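Local coordinates for ferulic acid esterase, AmCE1/Fae1A (Anaeromyces mucronatus, PDB 5CXX), which probably hydrolyses feruloyl esters as a carbohydrate esterase of the alpha/beta-hydrolase fold and binds ferulic acid in a pocket, at residues A[38-43]-A[126-131]; A[150-155]-A[160-165]; A[188-191]-A[195-198]; A[228-233]-A[243-248]. One frame throughout, in Å; residues are numbered along the deposited sequence.

Contact 1: residues A[38-43]-A[126-131]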
loop_
_atom_site.group_PDB
_atom_site.type_symbol
_atom_site.label_atom_id
_atom_site.label_comp_id
_atom_site.label_asym_id
_atom_site.label_seq_id
_atom_site.Cartn_x
_atom_site.Cartn_y
_atom_site.Cartn_z
ATOM N N THR A 38 -6.571 -21.863 1.305
ATOM C CA THR A 38 -5.563 -22.221 2.292
ATOM C C THR A 38 -5.642 -21.291 3.492
ATOM O O THR A 38 -6.245 -20.230 3.423
ATOM C CB THR A 38 -4.138 -22.112 1.715
ATOM O OG1 THR A 38 -3.914 -20.767 1.320
ATOM C CG2 THR A 38 -3.955 -23.044 0.518
ATOM N N GLU A 39 -5.020 -21.764 4.569
ATOM C CA GLU A 39 -4.738 -20.870 5.707
ATOM C C GLU A 39 -3.628 -19.892 5.368
ATOM O O GLU A 39 -2.600 -20.277 4.789
ATOM C CB GLU A 39 -4.336 -21.681 6.952
ATOM C CG GLU A 39 -5.390 -22.650 7.455
ATOM C CD GLU A 39 -6.495 -22.005 8.300
ATOM O OE1 GLU A 39 -6.359 -20.835 8.698
ATOM O OE2 GLU A 39 -7.508 -22.689 8.590
ATOM N N ARG A 40 -3.879 -18.613 5.630
ATOM C CA ARG A 40 -2.919 -17.559 5.323
ATOM C C ARG A 40 -2.585 -16.755 6.577
ATOM O O ARG A 40 -3.207 -16.937 7.622
ATOM C CB ARG A 40 -3.469 -16.634 4.235
ATOM C CG ARG A 40 -4.142 -17.357 3.080
ATOM C CD ARG A 40 -4.420 -16.408 1.926
ATOM N NE ARG A 40 -3.198 -16.027 1.223
ATOM C CZ ARG A 40 -2.664 -14.811 1.260
ATOM N NH1 ARG A 40 -3.244 -13.849 1.966
ATOM N NH2 ARG A 40 -1.548 -14.554 0.590
ATOM N N LYS A 41 -1.602 -15.867 6.468
ATOM C CA LYS A 41 -1.203 -15.023 7.606
ATOM C C LYS A 41 -1.232 -13.555 7.231
ATOM O O LYS A 41 -0.987 -13.197 6.070
ATOM C CB LYS A 41 0.210 -15.368 8.058
ATOM C CG LYS A 41 0.263 -16.864 8.724
ATOM C CD LYS A 41 1.627 -17.232 9.283
ATOM C CE LYS A 41 1.560 -18.491 10.162
ATOM N NZ LYS A 41 0.549 -19.429 9.643
ATOM N N MET A 42 -1.532 -12.716 8.230
ATOM C CA MET A 42 -1.382 -11.255 8.058
ATOM C C MET A 42 -0.978 -10.699 9.434
ATOM O O MET A 42 -1.315 -11.292 10.463
ATOM C CB MET A 42 -2.685 -10.533 7.586
ATOM C CG MET A 42 -3.878 -10.805 8.519
ATOM S SD MET A 42 -5.295 -10.089 7.620
ATOM C CE MET A 42 -6.667 -10.582 8.714
ATOM N N ASN A 43 -0.275 -9.549 9.452
ATOM C CA ASN A 43 -0.096 -8.849 10.721
ATOM C C ASN A 43 -1.181 -7.827 10.895
ATOM O O ASN A 43 -1.500 -7.047 9.979
ATOM C CB ASN A 43 1.242 -8.147 10.766
ATOM C CG ASN A 43 2.380 -9.143 10.926
ATOM O OD1 ASN A 43 2.405 -9.908 11.889
ATOM N ND2 ASN A 43 3.305 -9.168 9.964
ATOM N N ILE A 126 -6.589 -8.753 -5.285
ATOM C CA ILE A 126 -7.843 -7.974 -5.257
ATOM C C ILE A 126 -8.993 -8.820 -4.697
ATOM O O ILE A 126 -9.790 -8.343 -3.897
ATOM C CB ILE A 126 -8.176 -7.410 -6.650
ATOM C CG1 ILE A 126 -9.402 -6.468 -6.560
ATOM C CG2 ILE A 126 -8.508 -8.552 -7.671
ATOM C CD1 ILE A 126 -9.554 -5.653 -7.892
ATOM N N ASN A 127 -9.025 -10.111 -4.993
ATOM C CA ASN A 127 -10.051 -10.981 -4.483
ATOM C C ASN A 127 -9.816 -11.344 -2.992
ATOM O O ASN A 127 -10.762 -11.346 -2.192
ATOM C CB ASN A 127 -10.140 -12.271 -5.343
ATOM C CG ASN A 127 -10.549 -11.928 -6.762
ATOM O OD1 ASN A 127 -11.545 -11.210 -6.916
ATOM N ND2 ASN A 127 -9.761 -12.310 -7.778
ATOM N N GLU A 128 -8.548 -11.591 -2.641
ATOM C CA GLU A 128 -8.185 -11.873 -1.222
ATOM C C GLU A 128 -8.578 -10.702 -0.333
ATOM O O GLU A 128 -9.211 -10.903 0.704
ATOM C CB GLU A 128 -6.661 -12.124 -1.108
ATOM C CG GLU A 128 -6.186 -12.393 0.345
ATOM C CD GLU A 128 -6.767 -13.710 0.884
ATOM O OE1 GLU A 128 -7.281 -14.538 0.087
ATOM O OE2 GLU A 128 -6.731 -13.906 2.119
ATOM N N LEU A 129 -8.277 -9.488 -0.797
ATOM C CA LEU A 129 -8.549 -8.319 0.055
ATOM C C LEU A 129 -10.081 -8.146 0.232
ATOM O O LEU A 129 -10.582 -7.972 1.345
ATOM C CB LEU A 129 -7.876 -7.077 -0.567
ATOM C CG LEU A 129 -8.208 -5.788 0.244
ATOM C CD1 LEU A 129 -7.524 -5.798 1.608
ATOM C CD2 LEU A 129 -7.740 -4.545 -0.588
ATOM N N ILE A 130 -10.810 -8.147 -0.900
ATOM C CA ILE A 130 -12.235 -7.738 -0.859
ATOM C C ILE A 130 -13.125 -8.846 -0.323
ATOM O O ILE A 130 -14.061 -8.577 0.452
ATOM C CB ILE A 130 -12.659 -7.275 -2.286
ATOM C CG1 ILE A 130 -11.897 -5.977 -2.583
ATOM C CG2 ILE A 130 -14.168 -7.123 -2.380
ATOM C CD1 ILE A 130 -12.041 -5.536 -4.088
ATOM N N GLU A 131 -12.804 -10.106 -0.692
ATOM C CA GLU A 131 -13.662 -11.232 -0.315
ATOM C C GLU A 131 -13.307 -11.845 1.043
ATOM O O GLU A 131 -14.161 -12.505 1.637
ATOM C CB GLU A 131 -13.589 -12.371 -1.359
ATOM C CG GLU A 131 -14.058 -11.885 -2.737
ATOM C CD GLU A 131 -13.923 -12.986 -3.770
ATOM O OE1 GLU A 131 -13.887 -14.180 -3.415
ATOM O OE2 GLU A 131 -13.822 -12.666 -4.947
#

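Contact 2: residues A[150-155]-A[160-165]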
loop_
_atom_site.group_PDB
_atom_site.type_symbol
_atom_site.label_atom_id
_atom_site.label_comp_id
_atom_site.label_asym_id
_atom_site.label_seq_id
_atom_site.Cartn_x
_atom_site.Cartn_y
_atom_site.Cartn_z
ATOM N N THR A 150 -10.858 3.784 4.716
ATOM C CA THR A 150 -10.125 2.634 4.174
ATOM C C THR A 150 -8.979 3.134 3.285
ATOM O O THR A 150 -9.220 3.809 2.263
ATOM C CB THR A 150 -11.053 1.758 3.341
ATOM O OG1 THR A 150 -12.179 1.340 4.144
ATOM C CG2 THR A 150 -10.313 0.463 2.911
ATOM N N ALA A 151 -7.729 2.821 3.652
ATOM C CA ALA A 151 -6.551 3.170 2.835
ATOM C C ALA A 151 -5.815 1.939 2.390
ATOM O O ALA A 151 -5.843 0.900 3.067
ATOM C CB ALA A 151 -5.585 4.051 3.634
ATOM N N LEU A 152 -5.187 2.050 1.213
ATOM C CA LEU A 152 -4.458 0.915 0.634
ATOM C C LEU A 152 -3.168 1.453 0.066
ATOM O O LEU A 152 -3.207 2.353 -0.818
ATOM C CB LEU A 152 -5.315 0.229 -0.463
ATOM C CG LEU A 152 -4.612 -0.964 -1.158
ATOM C CD1 LEU A 152 -4.397 -2.102 -0.126
ATOM C CD2 LEU A 152 -5.540 -1.448 -2.286
ATOM N N CYS A 153 -2.021 0.986 0.581
ATOM C CA CYS A 153 -0.765 1.458 0.043
ATOM C C CYS A 153 0.238 0.295 -0.011
ATOM O O CYS A 153 -0.055 -0.785 0.466
ATOM C CB CYS A 153 -0.183 2.650 0.862
ATOM S SG CYS A 153 0.139 2.259 2.638
ATOM N N GLY A 154 1.360 0.530 -0.686
ATOM C CA GLY A 154 2.265 -0.598 -0.899
ATOM C C GLY A 154 3.590 -0.142 -1.480
ATOM O O GLY A 154 3.735 1.000 -1.899
ATOM N N PHE A 155 4.528 -1.093 -1.494
ATOM C CA PHE A 155 5.813 -0.880 -2.109
ATOM C C PHE A 155 5.996 -1.797 -3.308
ATOM O O PHE A 155 5.707 -2.984 -3.207
ATOM C CB PHE A 155 6.895 -1.195 -1.078
ATOM C CG PHE A 155 8.296 -1.200 -1.641
ATOM C CD1 PHE A 155 8.854 -0.052 -2.180
ATOM C CD2 PHE A 155 9.090 -2.376 -1.516
ATOM C CE1 PHE A 155 10.185 -0.047 -2.635
ATOM C CE2 PHE A 155 10.440 -2.369 -1.990
ATOM C CZ PHE A 155 10.962 -1.215 -2.544
ATOM N N ARG A 160 2.040 -1.412 -7.228
ATOM C CA ARG A 160 1.276 -1.742 -8.417
ATOM C C ARG A 160 -0.094 -2.297 -8.036
ATOM O O ARG A 160 -1.136 -1.885 -8.592
ATOM C CB ARG A 160 2.091 -2.743 -9.279
ATOM C CG ARG A 160 1.169 -3.702 -10.030
ATOM C CD ARG A 160 1.975 -4.536 -11.084
ATOM N NE ARG A 160 1.198 -5.724 -11.389
ATOM C CZ ARG A 160 1.493 -6.506 -12.439
ATOM N NH1 ARG A 160 2.503 -6.191 -13.268
ATOM N NH2 ARG A 160 0.775 -7.617 -12.643
ATOM N N THR A 161 -0.096 -3.197 -7.035
ATOM C CA THR A 161 -1.339 -3.841 -6.673
ATOM C C THR A 161 -2.262 -2.823 -5.995
ATOM O O THR A 161 -3.486 -2.828 -6.227
ATOM C CB THR A 161 -1.037 -5.048 -5.721
ATOM O OG1 THR A 161 -0.202 -5.957 -6.488
ATOM C CG2 THR A 161 -2.349 -5.760 -5.301
ATOM N N SER A 162 -1.694 -1.937 -5.178
ATOM C CA SER A 162 -2.512 -0.886 -4.531
ATOM C C SER A 162 -3.159 0.040 -5.555
ATOM O O SER A 162 -4.332 0.418 -5.416
ATOM C CB SER A 162 -1.660 -0.041 -3.570
ATOM O OG SER A 162 -1.245 -0.808 -2.469
ATOM N N LEU A 163 -2.403 0.421 -6.597
ATOM C CA LEU A 163 -2.984 1.313 -7.602
ATOM C C LEU A 163 -4.080 0.600 -8.406
ATOM O O LEU A 163 -5.127 1.188 -8.704
ATOM C CB LEU A 163 -1.906 1.783 -8.604
ATOM C CG LEU A 163 -1.036 2.894 -8.032
ATOM C CD1 LEU A 163 0.248 3.100 -8.920
ATOM C CD2 LEU A 163 -1.825 4.240 -7.964
ATOM N N TYR A 164 -3.827 -0.674 -8.740
ATOM C CA TYR A 164 -4.813 -1.433 -9.509
ATOM C C TYR A 164 -6.127 -1.522 -8.720
ATOM O O TYR A 164 -7.223 -1.272 -9.247
ATOM C CB TYR A 164 -4.224 -2.825 -9.809
ATOM C CG TYR A 164 -5.188 -3.791 -10.448
ATOM C CD1 TYR A 164 -5.742 -3.524 -11.698
ATOM C CD2 TYR A 164 -5.431 -5.003 -9.828
ATOM C CE1 TYR A 164 -6.599 -4.447 -12.290
ATOM C CE2 TYR A 164 -6.305 -5.954 -10.433
ATOM C CZ TYR A 164 -6.891 -5.624 -11.635
ATOM O OH TYR A 164 -7.723 -6.557 -12.240
ATOM N N ILE A 165 -6.011 -1.955 -7.459
ATOM C CA ILE A 165 -7.221 -2.143 -6.677
ATOM C C ILE A 165 -7.870 -0.799 -6.389
ATOM O O ILE A 165 -9.117 -0.631 -6.439
ATOM C CB ILE A 165 -6.901 -2.915 -5.373
ATOM C CG1 ILE A 165 -6.431 -4.347 -5.682
ATOM C CG2 ILE A 165 -8.179 -2.921 -4.485
ATOM C CD1 ILE A 165 -5.798 -5.016 -4.411
#

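Contact 3: residues A[188-191]-A[195-198]. With FER (3-(4-hydroxy-3-methoxyphenyl)-2-propenoic acid), chain D.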
loop_
_atom_site.group_PDB
_atom_site.type_symbol
_atom_site.label_atom_id
_atom_site.label_comp_id
_atom_site.label_asym_id
_atom_site.label_seq_id
_atom_site.Cartn_x
_atom_site.Cartn_y
_atom_site.Cartn_z
ATOM N N GLY A 188 3.657 -2.596 -21.024
ATOM C CA GLY A 188 5.018 -2.060 -20.918
ATOM C C GLY A 188 6.039 -3.154 -21.171
ATOM O O GLY A 188 5.673 -4.276 -21.469
ATOM N N GLU A 189 7.320 -2.788 -21.150
ATOM C CA GLU A 189 8.395 -3.749 -21.447
ATOM C C GLU A 189 9.570 -3.411 -20.534
ATOM O O GLU A 189 9.870 -2.243 -20.343
ATOM C CB GLU A 189 8.835 -3.681 -22.944
ATOM C CG GLU A 189 10.065 -4.501 -23.193
ATOM C CD GLU A 189 9.775 -5.819 -23.877
ATOM O OE1 GLU A 189 8.593 -6.050 -24.231
ATOM O OE2 GLU A 189 10.740 -6.601 -24.100
ATOM N N ASP A 190 10.225 -4.411 -19.933
ATOM C CA ASP A 190 11.427 -4.103 -19.138
ATOM C C ASP A 190 12.437 -5.226 -19.197
ATOM O O ASP A 190 12.233 -6.256 -19.852
ATOM C CB ASP A 190 11.084 -3.759 -17.682
ATOM C CG ASP A 190 10.809 -4.997 -16.804
ATOM O OD1 ASP A 190 10.578 -6.102 -17.311
ATOM O OD2 ASP A 190 10.789 -4.782 -15.585
ATOM N N SER A 191 13.555 -5.016 -18.503
ATOM C CA SER A 191 14.663 -5.952 -18.589
ATOM C C SER A 191 14.478 -7.183 -17.678
ATOM O O SER A 191 15.138 -8.174 -17.863
ATOM C CB SER A 191 15.967 -5.238 -18.203
ATOM O OG SER A 191 15.836 -4.782 -16.842
ATOM N N LYS A 195 8.018 -8.433 -22.027
ATOM C CA LYS A 195 6.700 -7.830 -22.271
ATOM C C LYS A 195 5.818 -7.962 -21.069
ATOM O O LYS A 195 5.771 -9.056 -20.478
ATOM C CB LYS A 195 5.996 -8.533 -23.457
ATOM C CG LYS A 195 6.487 -8.051 -24.824
ATOM C CD LYS A 195 5.399 -8.258 -25.910
ATOM C CE LYS A 195 5.959 -8.348 -27.335
ATOM N NZ LYS A 195 5.142 -7.510 -28.281
ATOM N N HIS A 196 5.131 -6.873 -20.705
ATOM C CA HIS A 196 4.058 -6.908 -19.734
ATOM C C HIS A 196 2.776 -6.575 -20.488
ATOM O O HIS A 196 2.687 -5.470 -21.016
ATOM C CB HIS A 196 4.277 -5.883 -18.644
ATOM C CG HIS A 196 5.481 -6.152 -17.802
ATOM N ND1 HIS A 196 6.769 -6.147 -18.292
ATOM C CD2 HIS A 196 5.581 -6.457 -16.484
ATOM C CE1 HIS A 196 7.619 -6.421 -17.307
ATOM N NE2 HIS A 196 6.925 -6.606 -16.202
ATOM N N GLU A 197 1.825 -7.496 -20.599
ATOM C CA GLU A 197 0.635 -7.196 -21.398
ATOM C C GLU A 197 -0.234 -6.077 -20.832
ATOM O O GLU A 197 -0.950 -5.395 -21.621
ATOM C CB GLU A 197 -0.206 -8.456 -21.566
ATOM C CG GLU A 197 0.575 -9.498 -22.352
ATOM C CD GLU A 197 0.732 -9.149 -23.843
ATOM O OE1 GLU A 197 0.117 -8.167 -24.340
ATOM O OE2 GLU A 197 1.575 -9.808 -24.495
ATOM N N GLY A 198 -0.146 -5.873 -19.514
ATOM C CA GLY A 198 -0.937 -4.861 -18.834
ATOM C C GLY A 198 -2.203 -5.499 -18.240
ATOM O O GLY A 198 -2.903 -6.276 -18.922
HETATM C C4 FER D . 9.191 -6.357 -13.021
HETATM C C5 FER D . 10.268 -5.820 -12.257
HETATM C C6 FER D . 10.125 -5.661 -10.910
HETATM C C3 FER D . 7.974 -6.629 -12.370
HETATM C C2 FER D . 7.819 -6.500 -11.016
HETATM C C1 FER D . 8.879 -5.998 -10.283
HETATM C C10 FER D . 5.744 -7.155 -12.568
HETATM C C7 FER D . 8.713 -5.881 -8.807
HETATM C C8 FER D . 9.724 -5.736 -7.933
HETATM C C9 FER D . 9.389 -5.628 -6.447
HETATM O O1 FER D . 8.199 -5.696 -6.003
HETATM O O2 FER D . 10.344 -5.500 -5.636
HETATM O O4 FER D . 9.219 -6.557 -14.368
HETATM O O3 FER D . 7.011 -7.099 -13.214
#

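Contact 4: residues A[228-233]-A[243-248]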
loop_
_atom_site.group_PDB
_atom_site.type_symbol
_atom_site.label_atom_id
_atom_site.label_comp_id
_atom_site.label_asym_id
_atom_site.label_seq_id
_atom_site.Cartn_x
_atom_site.Cartn_y
_atom_site.Cartn_z
ATOM N N PHE A 228 8.901 3.365 -14.410
ATOM C CA PHE A 228 7.478 2.978 -14.431
ATOM C C PHE A 228 6.603 3.821 -13.527
ATOM O O PHE A 228 5.515 4.210 -13.969
ATOM C CB PHE A 228 7.326 1.461 -14.157
ATOM C CG PHE A 228 7.703 0.663 -15.409
ATOM C CD1 PHE A 228 6.777 0.558 -16.452
ATOM C CD2 PHE A 228 9.002 0.177 -15.602
ATOM C CE1 PHE A 228 7.106 -0.092 -17.650
ATOM C CE2 PHE A 228 9.361 -0.473 -16.834
ATOM C CZ PHE A 228 8.399 -0.635 -17.842
ATOM N N PRO A 229 7.042 4.177 -12.325
ATOM C CA PRO A 229 6.165 5.062 -11.529
ATOM C C PRO A 229 5.902 6.380 -12.243
ATOM O O PRO A 229 4.764 6.853 -12.263
ATOM C CB PRO A 229 6.967 5.272 -10.216
ATOM C CG PRO A 229 7.693 3.872 -10.051
ATOM C CD PRO A 229 8.116 3.530 -11.515
ATOM N N LYS A 230 6.940 6.964 -12.833
ATOM C CA LYS A 230 6.723 8.181 -13.615
ATOM C C LYS A 230 5.718 7.946 -14.773
ATOM O O LYS A 230 4.886 8.832 -15.068
ATOM C CB LYS A 230 8.052 8.682 -14.196
ATOM C CG LYS A 230 7.932 10.041 -14.902
ATOM C CD LYS A 230 9.367 10.493 -15.265
ATOM C CE LYS A 230 9.326 11.838 -16.002
ATOM N NZ LYS A 230 10.705 12.267 -16.430
ATOM N N SER A 231 5.793 6.784 -15.400
ATOM C CA SER A 231 4.838 6.478 -16.485
ATOM C C SER A 231 3.397 6.470 -15.955
ATOM O O SER A 231 2.497 6.991 -16.645
ATOM C CB SER A 231 5.182 5.132 -17.209
ATOM O OG SER A 231 4.688 3.980 -16.520
ATOM N N TYR A 232 3.196 5.952 -14.750
ATOM C CA TYR A 232 1.843 5.951 -14.159
ATOM C C TYR A 232 1.396 7.381 -13.858
ATOM O O TYR A 232 0.217 7.723 -14.056
ATOM C CB TYR A 232 1.832 5.093 -12.908
ATOM C CG TYR A 232 2.129 3.640 -13.205
ATOM C CD1 TYR A 232 1.750 3.023 -14.392
ATOM C CD2 TYR A 232 2.818 2.893 -12.268
ATOM C CE1 TYR A 232 2.018 1.668 -14.638
ATOM C CE2 TYR A 232 3.088 1.551 -12.500
ATOM C CZ TYR A 232 2.700 0.944 -13.677
ATOM O OH TYR A 232 2.961 -0.428 -13.868
ATOM N N HIS A 233 2.306 8.186 -13.311
ATOM C CA HIS A 233 1.978 9.619 -13.114
ATOM C C HIS A 233 1.499 10.234 -14.419
ATOM O O HIS A 233 0.513 10.995 -14.463
ATOM C CB HIS A 233 3.207 10.351 -12.541
ATOM C CG HIS A 233 3.165 11.822 -12.736
ATOM N ND1 HIS A 233 2.203 12.625 -12.151
ATOM C CD2 HIS A 233 3.933 12.645 -13.505
ATOM C CE1 HIS A 233 2.407 13.879 -12.530
ATOM N NE2 HIS A 233 3.457 13.923 -13.339
ATOM N N HIS A 243 -3.984 13.440 -8.428
ATOM C CA HIS A 243 -3.067 12.652 -7.619
ATOM C C HIS A 243 -1.835 13.463 -7.317
ATOM O O HIS A 243 -1.609 14.587 -7.867
ATOM C CB HIS A 243 -2.665 11.345 -8.342
ATOM C CG HIS A 243 -1.811 11.608 -9.553
ATOM N ND1 HIS A 243 -2.332 12.188 -10.700
ATOM C CD2 HIS A 243 -0.474 11.519 -9.733
ATOM C CE1 HIS A 243 -1.341 12.378 -11.565
ATOM N NE2 HIS A 243 -0.207 12.020 -10.992
ATOM N N ILE A 244 -1.057 12.958 -6.383
ATOM C CA ILE A 244 0.185 13.560 -6.000
ATOM C C ILE A 244 1.324 12.714 -6.524
ATOM O O ILE A 244 1.268 11.475 -6.362
ATOM C CB ILE A 244 0.285 13.551 -4.456
ATOM C CG1 ILE A 244 -0.815 14.470 -3.873
ATOM C CG2 ILE A 244 1.701 13.917 -3.952
ATOM C CD1 ILE A 244 -1.094 14.149 -2.331
ATOM N N TRP A 245 2.336 13.356 -7.089
ATOM C CA TRP A 245 3.510 12.647 -7.571
ATOM C C TRP A 245 4.768 13.394 -7.135
ATOM O O TRP A 245 4.801 14.629 -7.271
ATOM C CB TRP A 245 3.450 12.542 -9.112
ATOM C CG TRP A 245 4.793 12.330 -9.808
ATOM C CD1 TRP A 245 5.417 13.231 -10.614
ATOM C CD2 TRP A 245 5.636 11.123 -9.832
ATOM N NE1 TRP A 245 6.584 12.710 -11.139
ATOM C CE2 TRP A 245 6.758 11.438 -10.654
ATOM C CE3 TRP A 245 5.582 9.868 -9.211
ATOM C CZ2 TRP A 245 7.767 10.535 -10.921
ATOM C CZ3 TRP A 245 6.635 8.949 -9.460
ATOM C CH2 TRP A 245 7.692 9.291 -10.316
ATOM N N PHE A 246 5.760 12.625 -6.616
ATOM C CA PHE A 246 7.056 13.266 -6.376
ATOM C C PHE A 246 8.158 12.236 -6.398
ATOM O O PHE A 246 7.897 11.031 -6.245
ATOM C CB PHE A 246 7.096 14.028 -5.028
ATOM C CG PHE A 246 7.026 13.133 -3.800
ATOM C CD1 PHE A 246 5.782 12.738 -3.309
ATOM C CD2 PHE A 246 8.194 12.663 -3.184
ATOM C CE1 PHE A 246 5.670 11.885 -2.193
ATOM C CE2 PHE A 246 8.097 11.790 -2.017
ATOM C CZ PHE A 246 6.822 11.419 -1.562
ATOM N N GLU A 247 9.384 12.734 -6.572
ATOM C CA GLU A 247 10.572 11.829 -6.641
ATOM C C GLU A 247 11.501 12.113 -5.493
ATOM O O GLU A 247 11.702 13.250 -5.095
ATOM C CB GLU A 247 11.299 11.982 -8.004
ATOM C CG GLU A 247 10.423 11.506 -9.127
ATOM C CD GLU A 247 11.110 11.749 -10.453
ATOM O OE1 GLU A 247 11.172 12.889 -10.960
ATOM O OE2 GLU A 247 11.569 10.792 -11.068
ATOM N N VAL A 248 12.110 11.052 -4.964
ATOM C CA VAL A 248 13.007 11.187 -3.823
ATOM C C VAL A 248 14.425 11.259 -4.350
ATOM O O VAL A 248 14.879 10.319 -5.017
ATOM C CB VAL A 248 12.842 9.969 -2.887
ATOM C CG1 VAL A 248 13.779 10.149 -1.703
ATOM C CG2 VAL A 248 11.330 9.889 -2.456
#

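Contact 1: residues A[38-43]-A[126-131]
The guanidinium of Arg40 and the carboxylate of Glu128 meet obliquely, their planes 59° apart. One oxygen does most of the touching: OE2 of Glu128 is 3.5 Å from NH1 of Arg40, a long salt bridge without the geometry of a hydrogen bond. The same OE2 rests 3.4 Å from CD of Arg40, and the acid therefore lies as much against the aliphatic arm as against the charge. The two side chains slide past each other in opposite directions, and each bends to do so. Arg40 turns at chi3 (72°), which swings the guanidinium aside from the line of its arm, while Glu128 bends at chi2 (66°) after leaving the helix.

This buried pair is completed by further polar partners. The hydroxyl of Tyr31 bonds to both OE2 of Glu128 and NH1 of Arg40, bridging the loose pair. Ser33 binds OE1, and NH2 of Arg40 is taken up by the carbonyl oxygens of Asp100 and Tyr102. With such partners both groups probably keep their charges despite burial.

The contact ties strand 38-45, next to the outermost strand of the large mixed sheet, to helix 125-140 packed on that sheet. Strand 26-33, which supplies Tyr31 and Ser33, pairs antiparallel with strand 38-45, and further along strand 38-45, Met42 packs on Ile133, Tyr136 and Met137 of the helix.

Contact 2: residues A[150-155]-A[160-165]
Leu152 and Ser162 face each other across the strand-helix half of a beta-alpha-beta unit, in which strand 150-155 runs into helix 157-168 and the chain returns as strand 175-179. The turn between the two segments fits the nucleophile elbow of alpha/beta-hydrolases, with Gly154 as the first glycine of the GxSxG pattern. Over the short segments strand and helix run nearly antiparallel, at 151°, with axes 6.8 Å apart.

The side chain of Leu152 leaves the strand toward the helix. With chi1 at 179°, CG stands opposite the backbone N and comes 3.6 Å from OG of Ser162 in the conformer described here, with CB of Ser162 a little farther off. Beyond it the branches divide: CD1 stays on the serine side, whereas CD2 lies 3.7 Å from CB of Ile165 and equally near its CG2, the two side chains crossing at about a right angle. Replacing Leu152 with an alanine would probably leave Ile165 without its apolar partner on the strand and open a gap beside the serine hydroxyl.

The helix comes closest where the side chain is small. The serine hydroxyl is bonded back to the carbonyl oxygen of Gly158 in its own helix; against the strand its OG merely abuts the peptide, 3.1 Å from C of Cys153.

Contact 3: residues A[188-191]-A[195-198]
Gly188 and His196 form the tight part of this beta hairpin, an antiparallel hydrogen-bonded pair closed by two nearly straight bonds. N of Gly188 donates to O of His196 at 3.0 Å, and N of His196 returns a bond to O of Gly188 at 2.8 Å. With chi1 of His196 at -65° the ring swings beside its own backbone N, and on the face of the two-stranded sheet that carries it, its edge is presented to Asp190 and to ferulic acid. OD1 of Asp190 meets that edge in the plane of the ring, 3.0 Å from CE1 of His196, the carboxylate standing almost perpendicular (83°) to the imidazole.

The other face is looser and exposed. Glu189 and Lys195 form the neighbouring non-hydrogen-bonded pair, their side chains crossing obliquely. OE1 of Glu189 lies against the lysine's aliphatic root, close to CG, while the charged ends remain apart: OE1 of Glu189 is 5.5 Å from NZ of Lys195.

The face with His196 carries the ligand contacts. The ferulate phenol O4 donates to OD2 of Asp190 at 2.7 Å, and NE2 of His196 donates to both O4 (2.9 Å) and the methoxy oxygen O3 (3.0 Å). Asp190 is itself steadied through OD1 by the backbone N of Ser193. One histidine N-H thus forks across neighbouring ring oxygens while the aspartate accepts a hydrogen bond from the phenol, an arrangement consistent with recognition of the 4-hydroxy-3-methoxy pattern of the ring.

Contact 4: residues A[228-233]-A[243-248]
Stacking comes first here: the imidazole of His233 lies over the five-membered ring of Trp245 in an offset stack, centroids 3.8 Å apart and planes inclined by only 14°. CD1 of Trp245 sits over the centre of the imidazole, and CD2 of His233 is 3.3 Å from CD1 of Trp245. CB of His233 adds a CH-pi contact over the same pyrrole face, so the histidine lies on the indole from its root outward. In Trp245 a chi1 of 157°, trans to the main-chain nitrogen, carries the indole from the strand toward the helix.

The polar element is a single bond between two histidines. ND1 of His233 and NE2 of His243 are 2.7 Å apart, and either could be the donor. The rings meet rim to rim, and ND1 of His243 is bonded to the carbonyl oxygen of Gln241, which helps fix that ring's rotation.

Helix 228-238 and strand 244-248 belong to the last beta-alpha-beta crossover of the main sheet, following strand 213-219, and strand 244-248 is an outermost strand. Over the short segments they run at 156° to each other, axes 9.5 Å apart.

Apolar contacts complete the interface along the six-membered half of the indole. CB of Pro229 is 3.8 Å from CZ3 of Trp245, and CB of Lys230 lies the same distance from CZ2, its extended chain then leading away. A serine in place of Trp245 would probably strip His233 of its stacking partner and leave Pro229 and Lys230 facing a gap. CH2 of Trp245 approaches N of Lys230 at 3.5 Å.

Contacts 1 and 2 are buried; contacts 3 and 4 lie at the surface. Contacts 1, 2 and 4 each join a helix to the same large sheet, near one margin, in the middle and at the opposite outermost strand. Their chemistry follows their place: a buried ion pair with polar partners, apolar packing with a serine set against the strand, beside the probable nucleophile elbow, and an aromatic cluster at the edge. Contact 3 is instead a separate hairpin whose polar groups hold the ligand. Contacts 1 and 2 touch through Ile126 on Ile165, contacts 2 and 4 through Leu163 on Tyr232, and contact 4 meets the hairpin where Phe228 packs against Asp190.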